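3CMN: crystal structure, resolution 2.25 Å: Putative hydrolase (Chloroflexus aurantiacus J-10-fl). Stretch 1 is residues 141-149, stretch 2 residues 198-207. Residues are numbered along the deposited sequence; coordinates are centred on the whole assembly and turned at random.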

# COMPACT_ATOMS: atom_id res chain seq x y z
N GLN A 141 7.07 1.59 -2.25
CA GLN A 141 6.49 0.37 -2.79
C GLN A 141 5.00 0.07 -2.64
O GLN A 141 4.34 -0.30 -3.61
N TYR A 142 4.47 0.20 -1.44
CA TYR A 142 3.07 -0.16 -1.21
C TYR A 142 2.07 0.97 -1.02
O TYR A 142 1.16 0.86 -0.21
N ASP A 143 2.22 2.05 -1.76
CA ASP A 143 1.29 3.17 -1.62
C ASP A 143 0.03 2.95 -2.41
O ASP A 143 -1.05 3.44 -2.05
N LEU A 144 0.16 2.19 -3.49
CA LEU A 144 -0.96 1.89 -4.36
C LEU A 144 -1.26 0.40 -4.33
O LEU A 144 -0.49 -0.42 -4.82
N SER A 145 -2.40 0.04 -3.74
CA SER A 145 -2.81 -1.35 -3.61
C SER A 145 -2.76 -2.14 -4.91
O SER A 145 -2.19 -3.24 -4.95
N LEU A 146 -3.34 -1.60 -5.98
CA LEU A 146 -3.35 -2.31 -7.26
C LEU A 146 -1.95 -2.58 -7.82
O LEU A 146 -1.77 -3.47 -8.65
N LEU A 147 -0.96 -1.83 -7.36
CA LEU A 147 0.41 -2.06 -7.81
C LEU A 147 1.09 -3.02 -6.85
O LEU A 147 2.07 -3.66 -7.20
N SER A 148 0.54 -3.14 -5.64
CA SER A 148 1.10 -4.03 -4.63
C SER A 148 0.68 -5.49 -4.82
O SER A 148 1.25 -6.39 -4.20
N ALA A 149 -0.32 -5.72 -5.66
CA ALA A 149 -0.82 -7.08 -5.91
C ALA A 149 0.30 -8.08 -6.23
O ALA A 149 1.20 -7.80 -7.03
N VAL A 198 -2.71 -14.15 0.24
CA VAL A 198 -3.15 -12.78 0.07
C VAL A 198 -3.22 -12.28 -1.38
O VAL A 198 -4.24 -11.75 -1.79
N ARG A 199 -2.14 -12.44 -2.14
CA ARG A 199 -2.15 -11.99 -3.53
C ARG A 199 -3.05 -12.87 -4.41
O ARG A 199 -3.68 -12.37 -5.34
N THR A 200 -3.11 -14.16 -4.10
CA THR A 200 -3.95 -15.07 -4.86
C THR A 200 -5.39 -14.61 -4.67
O THR A 200 -6.15 -14.45 -5.63
N TYR A 201 -5.76 -14.39 -3.41
CA TYR A 201 -7.09 -13.94 -3.04
C TYR A 201 -7.39 -12.55 -3.60
O TYR A 201 -8.52 -12.26 -3.99
N PHE A 202 -6.37 -11.70 -3.66
CA PHE A 202 -6.56 -10.36 -4.19
C PHE A 202 -6.76 -10.47 -5.71
O PHE A 202 -7.61 -9.81 -6.29
N ARG A 203 -5.98 -11.34 -6.34
CA ARG A 203 -6.14 -11.51 -7.78
C ARG A 203 -7.51 -12.13 -8.05
O ARG A 203 -8.13 -11.83 -9.06
N GLU A 204 -7.97 -12.99 -7.15
CA GLU A 204 -9.28 -13.63 -7.30
C GLU A 204 -10.36 -12.56 -7.31
O GLU A 204 -11.20 -12.53 -8.21
N LEU A 205 -10.34 -11.68 -6.31
CA LEU A 205 -11.32 -10.61 -6.18
C LEU A 205 -11.39 -9.71 -7.40
O LEU A 205 -12.45 -9.21 -7.75
N LEU A 206 -10.24 -9.48 -8.02
CA LEU A 206 -10.19 -8.63 -9.20
C LEU A 206 -10.88 -9.32 -10.36
O LEU A 206 -11.71 -8.71 -11.04
N GLU A 207 -10.55 -10.59 -10.57
CA GLU A 207 -11.18 -11.36 -11.64
C GLU A 207 -12.69 -11.32 -11.45
O GLU A 207 -13.44 -11.08 -12.39

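Stretch 1 meets a continuous helix, residues 198-207, over a modest 360 Å² counted on both sides, and the closest CA atoms are those of Ala149 and Arg199, 5.6 Å apart. Tyr142 is the first residue to make contact. Its CA-to-CB bond runs sideways, but with chi1 m (-59°) and chi2 84° the ring ends near the helix, placing Tyr142 OH 3.7 Å from Arg199 NH2; that nitrogen lies at the ring edge, near its plane.

Asp143 and Leu144 make no side-chain contact with the helix. Leu144 instead works through its backbone: Leu144 O accepts a hydrogen bond from Ser148 OG (3.0 Å, Ser148 chi1 m), which ties that side chain back into its own stretch. Ser145 likewise contributes a carbonyl, Ser145 O lying 3.6 Å from Phe202 CE2 at the edge of the ring, while its OG is hydrogen-bonded elsewhere in the structure.

Leu146 (m, t) also starts sideways and brings its end closer. Leu146 CD2 lies 3.9 Å from Phe202 CZ and 3.9 Å from Leu206 CD2, so one methyl touches residues a helical turn apart. Phe202 (t, chi2 36°) and Leu206 (m, t) both point toward stretch 1, whereas Leu147 points away and takes no part.

Ser148 supplies the polar anchor through its backbone. Arg199, pointing toward stretch 1 with chi1 to chi3 m, t, t, extends far enough for Arg199 NE and NH2 each to donate to Ser148 O at 3.0 Å, with N-H...O angles of 144° and 140°. The oxygen lies near the guanidinium plane, as suits two N-H groups sharing one acceptor.

Ala149 has the largest covered area, 91 Å². Although its CA-to-CB bond points away overall, Ala149 CB packs 3.6 Å from Phe202 CD2. Ala149 C lies 3.9 Å from NH1 of Arg203, whose side chain starts sideways and ends nearer.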

# COMPACT_ATOMS: atom_id res chain seq x y z
CB GLN A 141 7.26 -0.83 -2.26
CG GLN A 141 8.60 -1.06 -2.93
CD GLN A 141 8.67 -2.39 -3.65
OE1 GLN A 141 9.64 -2.68 -4.34
NE2 GLN A 141 7.64 -3.21 -3.50
CB TYR A 142 2.99 -1.13 -0.03
CG TYR A 142 3.78 -2.40 -0.26
CD1 TYR A 142 5.15 -2.46 0.01
CD2 TYR A 142 3.18 -3.53 -0.84
CE1 TYR A 142 5.91 -3.60 -0.30
CE2 TYR A 142 3.92 -4.66 -1.15
CZ TYR A 142 5.28 -4.69 -0.88
OH TYR A 142 5.99 -5.81 -1.24
CB ASP A 143 1.96 4.47 -2.06
CG ASP A 143 3.01 4.95 -1.07
OD1 ASP A 143 3.59 6.03 -1.32
OD2 ASP A 143 3.25 4.27 -0.05
CB LEU A 144 -0.63 2.36 -5.78
CG LEU A 144 -0.13 3.81 -5.87
CD1 LEU A 144 0.27 4.12 -7.30
CD2 LEU A 144 -1.22 4.77 -5.39
CB SER A 145 -4.23 -1.42 -3.04
OG SER A 145 -4.29 -0.81 -1.76
CB LEU A 146 -4.19 -1.54 -8.30
CG LEU A 146 -5.70 -1.69 -8.09
CD1 LEU A 146 -6.45 -0.91 -9.16
CD2 LEU A 146 -6.08 -3.16 -8.13
CB LEU A 147 1.20 -0.74 -7.88
CG LEU A 147 0.89 0.21 -9.05
CD1 LEU A 147 1.83 1.40 -8.96
CD2 LEU A 147 1.05 -0.49 -10.40
CB SER A 148 0.69 -3.57 -3.23
OG SER A 148 1.10 -2.23 -2.98
CB ALA A 149 -1.85 -7.05 -7.05
CB VAL A 198 -2.33 -11.80 0.95
CG1 VAL A 198 -2.89 -10.38 0.83
CG2 VAL A 198 -2.42 -12.25 2.41
CB ARG A 199 -0.72 -11.92 -4.09
CG ARG A 199 -0.05 -10.58 -3.81
CD ARG A 199 1.45 -10.58 -4.08
NE ARG A 199 2.04 -9.26 -3.82
CZ ARG A 199 3.33 -9.04 -3.63
NH1 ARG A 199 4.20 -10.05 -3.67
NH2 ARG A 199 3.77 -7.81 -3.38
CB THR A 200 -3.83 -16.51 -4.33
OG1 THR A 200 -2.46 -16.93 -4.40
CG2 THR A 200 -4.70 -17.48 -5.16
CB TYR A 201 -7.23 -13.91 -1.52
CG TYR A 201 -8.54 -13.35 -1.03
CD1 TYR A 201 -9.76 -13.94 -1.39
CD2 TYR A 201 -8.58 -12.23 -0.21
CE1 TYR A 201 -10.97 -13.43 -0.93
CE2 TYR A 201 -9.78 -11.71 0.25
CZ TYR A 201 -10.98 -12.31 -0.11
OH TYR A 201 -12.16 -11.78 0.37
CB PHE A 202 -5.37 -9.46 -3.85
CG PHE A 202 -5.58 -8.00 -4.20
CD1 PHE A 202 -6.84 -7.40 -4.05
CD2 PHE A 202 -4.53 -7.22 -4.65
CE1 PHE A 202 -7.04 -6.05 -4.36
CE2 PHE A 202 -4.72 -5.85 -4.97
CZ PHE A 202 -5.97 -5.28 -4.82
CB ARG A 203 -5.03 -12.38 -8.37
CG ARG A 203 -3.86 -11.57 -8.89
CD ARG A 203 -2.86 -12.44 -9.66
NE ARG A 203 -1.94 -13.16 -8.79
CZ ARG A 203 -0.93 -12.59 -8.13
NH1 ARG A 203 -0.71 -11.28 -8.24
NH2 ARG A 203 -0.16 -13.32 -7.34
CB GLU A 204 -9.56 -14.60 -6.15
CG GLU A 204 -8.74 -15.87 -6.16
CD GLU A 204 -8.94 -16.70 -4.89
OE1 GLU A 204 -10.09 -17.11 -4.61
OE2 GLU A 204 -7.95 -16.94 -4.18
CB LEU A 205 -11.02 -9.75 -4.95
CG LEU A 205 -10.97 -10.40 -3.57
CD1 LEU A 205 -10.84 -9.32 -2.50
CD2 LEU A 205 -12.24 -11.19 -3.36
CB LEU A 206 -8.74 -8.32 -9.56
CG LEU A 206 -7.98 -7.54 -8.49
CD1 LEU A 206 -6.53 -7.41 -8.91
CD2 LEU A 206 -8.62 -6.17 -8.28
CB GLU A 207 -10.70 -12.81 -11.63
CG GLU A 207 -9.21 -12.99 -11.84
CD GLU A 207 -8.77 -12.68 -13.26
OE1 GLU A 207 -9.65 -12.34 -14.09
OE2 GLU A 207 -7.56 -12.79 -13.55